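Local coordinates for protein phosphodiesterase (Salpingoeca rosetta, PDB 7D7P) that is a predominantly helical phosphodiesterase of the HD superfamily that holds a zinc ion and a magnesium ion among its helices, at residues 155-160 with 283-288; 167-170 with 176-179; 261-266 with 272-277. All blocks are in the same frame, centred on the assembly; numbering follows the deposited sequence.

Contact 1: residues 155-160 with 283-288; sequences NAFHIN and NNQVEL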
loop_
_atom_site.group_PDB
_atom_site.type_symbol
_atom_site.label_atom_id
_atom_site.label_comp_id
_atom_site.label_asym_id
_atom_site.label_seq_id
_atom_site.Cartn_x
_atom_site.Cartn_y
_atom_site.Cartn_z
ATOM N N ASN A 155 24.308 -9.353 -2.897
ATOM C CA ASN A 155 24.556 -10.774 -3.124
ATOM C C ASN A 155 24.395 -11.139 -4.592
ATOM O O ASN A 155 25.119 -12.002 -5.108
ATOM C CB ASN A 155 23.611 -11.618 -2.271
ATOM C CG ASN A 155 24.132 -11.836 -0.865
ATOM O OD1 ASN A 155 25.341 -11.879 -0.639
ATOM N ND2 ASN A 155 23.219 -12.007 0.085
ATOM N N ALA A 156 23.438 -10.508 -5.278
ATOM C CA ALA A 156 23.221 -10.795 -6.693
ATOM C C ALA A 156 24.459 -10.472 -7.519
ATOM O O ALA A 156 24.770 -11.179 -8.485
ATOM C CB ALA A 156 22.011 -10.013 -7.206
ATOM N N PHE A 157 25.184 -9.413 -7.150
ATOM C CA PHE A 157 26.418 -9.087 -7.858
ATOM C C PHE A 157 27.440 -10.208 -7.719
ATOM O O PHE A 157 28.083 -10.602 -8.699
ATOM C CB PHE A 157 27.004 -7.770 -7.344
ATOM C CG PHE A 157 28.371 -7.475 -7.893
ATOM C CD1 PHE A 157 28.515 -6.825 -9.108
ATOM C CD2 PHE A 157 29.510 -7.869 -7.211
ATOM C CE1 PHE A 157 29.770 -6.565 -9.623
ATOM C CE2 PHE A 157 30.764 -7.616 -7.722
ATOM C CZ PHE A 157 30.896 -6.963 -8.928
ATOM N N HIS A 158 27.617 -10.722 -6.499
ATOM C CA HIS A 158 28.593 -11.784 -6.284
ATOM C C HIS A 158 28.227 -13.035 -7.069
ATOM O O HIS A 158 29.089 -13.651 -7.705
ATOM C CB HIS A 158 28.709 -12.097 -4.792
ATOM C CG HIS A 158 29.501 -11.083 -4.031
ATOM N ND1 HIS A 158 30.879 -11.096 -3.988
ATOM C CD2 HIS A 158 29.112 -10.013 -3.300
ATOM C CE1 HIS A 158 31.303 -10.084 -3.256
ATOM N NE2 HIS A 158 30.251 -9.411 -2.826
ATOM N N ILE A 159 26.950 -13.420 -7.044
ATOM C CA ILE A 159 26.518 -14.618 -7.760
ATOM C C ILE A 159 26.654 -14.424 -9.267
ATOM O O ILE A 159 27.161 -15.305 -9.973
ATOM C CB ILE A 159 25.078 -14.981 -7.356
ATOM C CG1 ILE A 159 25.012 -15.290 -5.857
ATOM C CG2 ILE A 159 24.572 -16.165 -8.168
ATOM C CD1 ILE A 159 23.607 -15.517 -5.339
ATOM N N ASN A 160 26.219 -13.270 -9.782
ATOM C CA ASN A 160 26.272 -13.036 -11.224
ATOM C C ASN A 160 27.707 -12.901 -11.718
ATOM O O ASN A 160 28.037 -13.365 -12.815
ATOM C CB ASN A 160 25.461 -11.791 -11.592
ATOM C CG ASN A 160 23.965 -12.007 -11.465
ATOM O OD1 ASN A 160 23.496 -13.139 -11.359
ATOM N ND2 ASN A 160 23.206 -10.916 -11.480
ATOM N N ASN A 283 23.749 2.950 -7.309
ATOM C CA ASN A 283 24.227 3.531 -8.560
ATOM C C ASN A 283 25.647 3.082 -8.876
ATOM O O ASN A 283 25.978 2.828 -10.041
ATOM C CB ASN A 283 24.153 5.058 -8.495
ATOM C CG ASN A 283 22.736 5.566 -8.311
ATOM O OD1 ASN A 283 21.768 4.868 -8.616
ATOM N ND2 ASN A 283 22.607 6.790 -7.813
ATOM N N ASN A 284 26.504 2.983 -7.855
ATOM C CA ASN A 284 27.864 2.502 -8.076
ATOM C C ASN A 284 27.882 1.050 -8.537
ATOM O O ASN A 284 28.739 0.668 -9.341
ATOM C CB ASN A 284 28.694 2.663 -6.801
ATOM C CG ASN A 284 29.058 4.109 -6.521
ATOM O OD1 ASN A 284 29.085 4.941 -7.428
ATOM N ND2 ASN A 284 29.340 4.416 -5.260
ATOM N N GLN A 285 26.951 0.228 -8.042
ATOM C CA GLN A 285 26.926 -1.176 -8.445
ATOM C C GLN A 285 26.508 -1.322 -9.903
ATOM O O GLN A 285 27.123 -2.083 -10.660
ATOM C CB GLN A 285 25.988 -1.977 -7.538
ATOM C CG GLN A 285 25.840 -3.425 -7.980
ATOM C CD GLN A 285 24.984 -4.254 -7.044
ATOM O OE1 GLN A 285 25.058 -4.114 -5.821
ATOM N NE2 GLN A 285 24.169 -5.132 -7.618
ATOM N N VAL A 286 25.454 -0.608 -10.308
ATOM C CA VAL A 286 25.009 -0.637 -11.701
ATOM C C VAL A 286 26.129 -0.181 -12.627
ATOM O O VAL A 286 26.327 -0.739 -13.713
ATOM C CB VAL A 286 23.743 0.225 -11.869
ATOM C CG1 VAL A 286 23.535 0.618 -13.328
ATOM C CG2 VAL A 286 22.531 -0.515 -11.342
ATOM N N GLU A 287 26.885 0.834 -12.206
ATOM C CA GLU A 287 28.024 1.295 -12.996
ATOM C C GLU A 287 29.098 0.218 -13.090
ATOM O O GLU A 287 29.695 0.017 -14.155
ATOM C CB GLU A 287 28.576 2.585 -12.385
ATOM C CG GLU A 287 30.068 2.806 -12.554
ATOM C CD GLU A 287 30.552 4.035 -11.800
ATOM O OE1 GLU A 287 29.845 5.066 -11.819
ATOM O OE2 GLU A 287 31.636 3.967 -11.181
ATOM N N LEU A 288 29.349 -0.498 -11.991
ATOM C CA LEU A 288 30.315 -1.592 -12.028
ATOM C C LEU A 288 29.791 -2.776 -12.829
ATOM O O LEU A 288 30.571 -3.459 -13.503
ATOM C CB LEU A 288 30.672 -2.033 -10.606
ATOM C CG LEU A 288 31.697 -3.164 -10.467
ATOM C CD1 LEU A 288 33.025 -2.764 -11.088
ATOM C CD2 LEU A 288 31.888 -3.549 -9.007
#
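The Phe157 ring is met obliquely, by a branch of Leu288 at its far end and by CG of Gln285 nearer its root. Leu288 offers its CD2 methyl, which lies 3.6 Å from Phe157 CZ and almost as close to CE1, and the two side chains cross at about a right angle. The other flat group, the amide of Gln285, comes up beside the start of the phenylalanine side chain, with NE2 3.9 Å from Phe157 CB. CG of Phe157 stands anti to the backbone N (chi1 172°), which sends the ring across to the other helix. Gln285 and Leu288 are three residues apart and present their side chains to the same neighbour from successive turns of helix 268-291. Phe157 belongs to the short helix 155-161 of the phosphodiesterase fold, and the meeting joins that helix to the long one through the apolar Phe157-Leu288 pair and the Gln285 amide lying on Phe157 CB, without a hydrogen bond between the two segments. The nearest CA atoms, of Phe157 and Gln285, are 7.9 Å apart. Gln285, whose side chain is about 12 Å from the bound magnesium ion, reaches over by an extended chain (chi1 and chi2 both 176°), and the polar atoms at its buried end are satisfied just outside the contact. OE1 accepts a hydrogen bond from the backbone N of Thr154, directly ahead of helix 155-161, while NE2 binds OE2 of Glu289, one turn further along its own helix.

Contact 2: residues 167-170 with 176-179; sequences LVYN and ENHH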
loop_
_atom_site.group_PDB
_atom_site.type_symbol
_atom_site.label_atom_id
_atom_site.label_comp_id
_atom_site.label_asym_id
_atom_site.label_seq_id
_atom_site.Cartn_x
_atom_site.Cartn_y
_atom_site.Cartn_z
ATOM N N LEU A 167 32.107 -18.172 -4.901
ATOM C CA LEU A 167 32.654 -19.517 -5.061
ATOM C C LEU A 167 32.890 -20.181 -3.711
ATOM O O LEU A 167 32.713 -21.397 -3.570
ATOM C CB LEU A 167 33.950 -19.462 -5.866
ATOM C CG LEU A 167 33.803 -19.024 -7.324
ATOM C CD1 LEU A 167 35.123 -19.168 -8.064
ATOM C CD2 LEU A 167 32.703 -19.820 -8.016
ATOM N N VAL A 168 33.290 -19.401 -2.705
ATOM C CA VAL A 168 33.518 -19.963 -1.376
ATOM C C VAL A 168 32.218 -20.505 -0.798
ATOM O O VAL A 168 32.184 -21.599 -0.221
ATOM C CB VAL A 168 34.150 -18.908 -0.448
ATOM C CG1 VAL A 168 34.071 -19.354 1.013
ATOM C CG2 VAL A 168 35.592 -18.640 -0.850
ATOM N N TYR A 169 31.120 -19.769 -0.969
ATOM C CA TYR A 169 29.884 -20.059 -0.257
ATOM C C TYR A 169 28.813 -20.686 -1.135
ATOM O O TYR A 169 27.674 -20.848 -0.682
ATOM C CB TYR A 169 29.366 -18.786 0.412
ATOM C CG TYR A 169 30.234 -18.395 1.582
ATOM C CD1 TYR A 169 30.381 -19.250 2.664
ATOM C CD2 TYR A 169 30.932 -17.194 1.592
ATOM C CE1 TYR A 169 31.185 -18.915 3.737
ATOM C CE2 TYR A 169 31.739 -16.848 2.665
ATOM C CZ TYR A 169 31.859 -17.713 3.736
ATOM O OH TYR A 169 32.661 -17.380 4.805
ATOM N N ASN A 170 29.152 -21.050 -2.373
ATOM C CA ASN A 170 28.256 -21.804 -3.249
ATOM C C ASN A 170 26.918 -21.090 -3.440
ATOM O O ASN A 170 25.861 -21.721 -3.484
ATOM C CB ASN A 170 28.050 -23.226 -2.718
ATOM C CG ASN A 170 29.351 -24.004 -2.631
ATOM O OD1 ASN A 170 29.953 -24.333 -3.651
ATOM N ND2 ASN A 170 29.792 -24.299 -1.409
ATOM N N GLU A 176 26.328 -12.575 3.980
ATOM C CA GLU A 176 26.028 -12.830 5.387
ATOM C C GLU A 176 26.919 -13.927 5.955
ATOM O O GLU A 176 27.361 -13.841 7.108
ATOM C CB GLU A 176 24.549 -13.190 5.548
ATOM C CG GLU A 176 23.584 -12.050 5.222
ATOM C CD GLU A 176 23.463 -11.778 3.726
ATOM O OE1 GLU A 176 23.721 -12.700 2.922
ATOM O OE2 GLU A 176 23.117 -10.636 3.353
ATOM N N ASN A 177 27.189 -14.971 5.168
ATOM C CA ASN A 177 28.160 -15.976 5.593
ATOM C C ASN A 177 29.533 -15.350 5.797
ATOM O O ASN A 177 30.250 -15.694 6.746
ATOM C CB ASN A 177 28.236 -17.102 4.561
ATOM C CG ASN A 177 27.295 -18.244 4.875
ATOM O OD1 ASN A 177 27.301 -18.780 5.983
ATOM N ND2 ASN A 177 26.479 -18.627 3.898
ATOM N N HIS A 178 29.905 -14.417 4.920
ATOM C CA HIS A 178 31.186 -13.730 5.038
ATOM C C HIS A 178 31.236 -12.862 6.289
ATOM O O HIS A 178 32.263 -12.820 6.980
ATOM C CB HIS A 178 31.423 -12.886 3.786
ATOM C CG HIS A 178 32.709 -12.122 3.795
ATOM N ND1 HIS A 178 33.935 -12.728 3.956
ATOM C CD2 HIS A 178 32.960 -10.800 3.633
ATOM C CE1 HIS A 178 34.887 -11.812 3.906
ATOM N NE2 HIS A 178 34.322 -10.635 3.713
ATOM N N HIS A 179 30.139 -12.161 6.591
ATOM C CA HIS A 179 30.090 -11.319 7.782
ATOM C C HIS A 179 30.253 -12.155 9.044
ATOM O O HIS A 179 31.050 -11.821 9.929
ATOM C CB HIS A 179 28.770 -10.544 7.829
ATOM C CG HIS A 179 28.505 -9.712 6.613
ATOM N ND1 HIS A 179 29.499 -9.038 5.937
ATOM C CD2 HIS A 179 27.352 -9.443 5.954
ATOM C CE1 HIS A 179 28.969 -8.391 4.912
ATOM N NE2 HIS A 179 27.668 -8.621 4.901
HETATM O O HOH W 1 34.802 -15.270 4.221
#
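Tyr169 lays its ring against the CB methylene of Asn177, a CH-pi contact in which CB sits 3.5 Å from the ring centroid and 11° off the normal. CG of Tyr169 lies beside the backbone N, opposite the carbonyl carbon (chi1 -71°), which carries the ring over that methylene. The Asn177 amide beyond it is tilted by just 15° from the ring plane and passes along the CD1-CE1 side. Val168 CG1, from the residue next door, lies over the centre of the opposite face, 3.7 Å above the ring plane, leaving the ring sandwiched between aliphatic carbons. Its other long side comes near the backbone of His178, where CE2 is 3.8 Å from His178 N. One water links the Tyr169 and His178 side chains, 3.1 Å from Tyr169 OH and 2.7 Å from His178 ND1, and it lies in the imidazole plane. That imidazole is held at its other nitrogen as well, by a hydrogen bond between NE2 and Asp149 OD2. The amide of Asn177 turns back to the connection, its ND2 bonding Gln172 O. The contact thus packs the end of helix 164-169 against the first turns of helix 174-187 at the protein surface, with Asn177 also touching Leu215 of helix 200-215.

Contact 3: residues 261-266 with 272-277; sequences LHNPIK and KRWSAR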
loop_
_atom_site.group_PDB
_atom_site.type_symbol
_atom_site.label_atom_id
_atom_site.label_comp_id
_atom_site.label_asym_id
_atom_site.label_seq_id
_atom_site.Cartn_x
_atom_site.Cartn_y
_atom_site.Cartn_z
ATOM N N LEU A 261 16.803 -2.817 9.335
ATOM C CA LEU A 261 16.004 -1.909 8.513
ATOM C C LEU A 261 15.566 -0.695 9.334
ATOM O O LEU A 261 14.381 -0.436 9.541
ATOM C CB LEU A 261 14.804 -2.647 7.930
ATOM C CG LEU A 261 15.090 -3.941 7.163
ATOM C CD1 LEU A 261 13.797 -4.570 6.660
ATOM C CD2 LEU A 261 16.050 -3.686 6.012
ATOM N N HIS A 262 16.560 0.060 9.806
ATOM C CA HIS A 262 16.300 1.177 10.707
ATOM C C HIS A 262 15.876 2.453 9.991
ATOM O O HIS A 262 15.366 3.366 10.652
ATOM C CB HIS A 262 17.537 1.462 11.569
ATOM C CG HIS A 262 18.782 1.733 10.780
ATOM N ND1 HIS A 262 18.968 2.890 10.054
ATOM C CD2 HIS A 262 19.906 0.997 10.610
ATOM C CE1 HIS A 262 20.153 2.853 9.466
ATOM N NE2 HIS A 262 20.741 1.715 9.788
ATOM N N ASN A 263 16.060 2.539 8.672
ATOM C CA ASN A 263 15.760 3.780 7.956
ATOM C C ASN A 263 14.318 4.249 8.130
ATOM O O ASN A 263 14.121 5.422 8.498
ATOM C CB ASN A 263 16.110 3.616 6.471
ATOM C CG ASN A 263 17.588 3.784 6.200
ATOM O OD1 ASN A 263 18.407 3.741 7.116
ATOM N ND2 ASN A 263 17.938 3.972 4.932
ATOM N N PRO A 264 13.284 3.433 7.894
ATOM C CA PRO A 264 11.912 3.958 7.968
ATOM C C PRO A 264 11.385 4.172 9.378
ATOM O O PRO A 264 10.291 4.735 9.523
ATOM C CB PRO A 264 11.081 2.882 7.240
ATOM C CG PRO A 264 12.077 1.959 6.599
ATOM C CD PRO A 264 13.283 2.024 7.465
ATOM N N ILE A 265 12.098 3.750 10.417
ATOM C CA ILE A 265 11.625 3.916 11.786
ATOM C C ILE A 265 12.384 5.031 12.507
ATOM O O ILE A 265 12.331 5.125 13.730
ATOM C CB ILE A 265 11.686 2.595 12.569
ATOM C CG1 ILE A 265 13.117 2.058 12.631
ATOM C CG2 ILE A 265 10.752 1.565 11.950
ATOM C CD1 ILE A 265 13.239 0.760 13.406
ATOM N N LYS A 266 13.076 5.879 11.763
ATOM C CA LYS A 266 13.789 7.035 12.277
ATOM C C LYS A 266 13.120 8.324 11.810
ATOM O O LYS A 266 12.272 8.306 10.908
ATOM C CB LYS A 266 15.251 6.995 11.813
ATOM C CG LYS A 266 16.083 5.904 12.472
ATOM C CD LYS A 266 16.298 6.190 13.946
ATOM C CE LYS A 266 17.157 5.118 14.603
ATOM N NZ LYS A 266 17.481 5.473 16.015
ATOM N N LYS A 272 15.940 10.185 5.146
ATOM C CA LYS A 272 16.346 10.668 3.830
ATOM C C LYS A 272 17.854 10.574 3.628
ATOM O O LYS A 272 18.314 10.203 2.541
ATOM C CB LYS A 272 15.870 12.108 3.634
ATOM C CG LYS A 272 16.027 12.616 2.212
ATOM C CD LYS A 272 15.714 14.100 2.116
ATOM C CE LYS A 272 15.543 14.526 0.671
ATOM N NZ LYS A 272 16.651 14.015 -0.183
ATOM N N ARG A 273 18.642 10.918 4.650
ATOM C CA ARG A 273 20.094 10.910 4.492
ATOM C C ARG A 273 20.628 9.499 4.280
ATOM O O ARG A 273 21.511 9.283 3.443
ATOM C CB ARG A 273 20.763 11.552 5.709
ATOM C CG ARG A 273 20.529 13.048 5.832
ATOM C CD ARG A 273 21.034 13.578 7.165
ATOM N NE ARG A 273 22.491 13.616 7.229
ATOM C CZ ARG A 273 23.185 13.897 8.328
ATOM N NH1 ARG A 273 22.555 14.158 9.467
ATOM N NH2 ARG A 273 24.511 13.911 8.292
ATOM N N TRP A 274 20.108 8.526 5.031
ATOM C CA TRP A 274 20.579 7.154 4.880
ATOM C C TRP A 274 20.081 6.538 3.578
ATOM O O TRP A 274 20.812 5.787 2.923
ATOM C CB TRP A 274 20.139 6.313 6.076
ATOM C CG TRP A 274 20.949 6.550 7.312
ATOM C CD1 TRP A 274 20.622 7.357 8.364
ATOM C CD2 TRP A 274 22.222 5.974 7.628
ATOM N NE1 TRP A 274 21.612 7.316 9.317
ATOM C CE2 TRP A 274 22.606 6.476 8.890
ATOM C CE3 TRP A 274 23.075 5.082 6.969
ATOM C CZ2 TRP A 274 23.804 6.115 9.504
ATOM C CZ3 TRP A 274 24.268 4.727 7.582
ATOM C CH2 TRP A 274 24.621 5.243 8.835
ATOM N N SER A 275 18.840 6.843 3.187
ATOM C CA SER A 275 18.313 6.316 1.930
ATOM C C SER A 275 19.082 6.864 0.735
ATOM O O SER A 275 19.323 6.144 -0.240
ATOM C CB SER A 275 16.825 6.639 1.801
ATOM O OG SER A 275 16.052 5.831 2.671
ATOM N N ALA A 276 19.470 8.141 0.788
ATOM C CA ALA A 276 20.284 8.710 -0.280
ATOM C C ALA A 276 21.660 8.061 -0.337
ATOM O O ALA A 276 22.252 7.959 -1.417
ATOM C CB ALA A 276 20.417 10.222 -0.098
ATOM N N ARG A 277 22.181 7.620 0.812
ATOM C CA ARG A 277 23.461 6.921 0.830
ATOM C C ARG A 277 23.338 5.525 0.232
ATOM O O ARG A 277 24.249 5.063 -0.463
ATOM C CB ARG A 277 23.997 6.856 2.260
ATOM C CG ARG A 277 24.482 8.200 2.769
ATOM C CD ARG A 277 24.735 8.199 4.266
ATOM N NE ARG A 277 25.452 9.402 4.677
ATOM C CZ ARG A 277 26.769 9.466 4.838
ATOM N NH1 ARG A 277 27.514 8.390 4.624
ATOM N NH2 ARG A 277 27.342 10.602 5.213
#
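His262 points the edge of its imidazole at the face of the Trp274 indole, a T-shaped (edge-to-face) pair in the metal-bearing helical core of the phosphodiesterase fold. The planes stand at 80°, and the centroids of the histidine ring and the five-membered ring of the indole are 5.4 Å apart. CE1 leads the approach, 4.2 Å from Trp274 CD2. It gets there because chi1 of 56° places CG of His262 between the backbone N and the carbonyl carbon, turning the ring toward helix 268-291. NE2, next to CE1 in the ring, is hydrogen-bonded to ND1 of His111, one of the zinc ligands, so His262 is a second-shell residue that probably steadies that ligand; Asp260, another ligand, lies two residues before it in the chain. Trp274 is held in turn, since its NE1 donates a hydrogen bond to Asp57 OD1, and it meets Phe106 edge-to-face.

Asn263 meets the root of the tryptophan side chain. The two side chains cross at about a right angle, and the amide straddles Trp274 CB, with OD1 at 3.3 Å and ND2 at 3.4 Å from that carbon. The backbones come closest here, the CA atoms of Asn263 and Trp274 lying 6.6 Å apart. This brings the loop after helix 245-260 directly onto the early turns of helix 268-291. Ser275 OG is bonded to Asn271 O within its own helix, and it also receives a weak, bent hydrogen bond from Asn263 ND2, 3.5 Å long with an angle of 138° at the hydrogen.

In the fold
All three contacts belong to the phosphodiesterase domain. Contacts 1 and 3 share helix 268-291, contact 3 on its early turns and contact 1 nearer its C-terminal end, with centres about 21 Å apart. The centres of contacts 1 and 2 are about 16 Å apart, and the two touch through Asn155 ND2 and Glu176 OE1, a probable hydrogen bond that links helix 155-161 to helix 174-187. Contacts 2 and 3, with centres about 26 Å apart, follow one another along the chain, and both fall between the two segments of contact 1. In contact 3 the His262 side chain is about 7 Å from the zinc ion, against about 14 Å for Gln285 of contact 1.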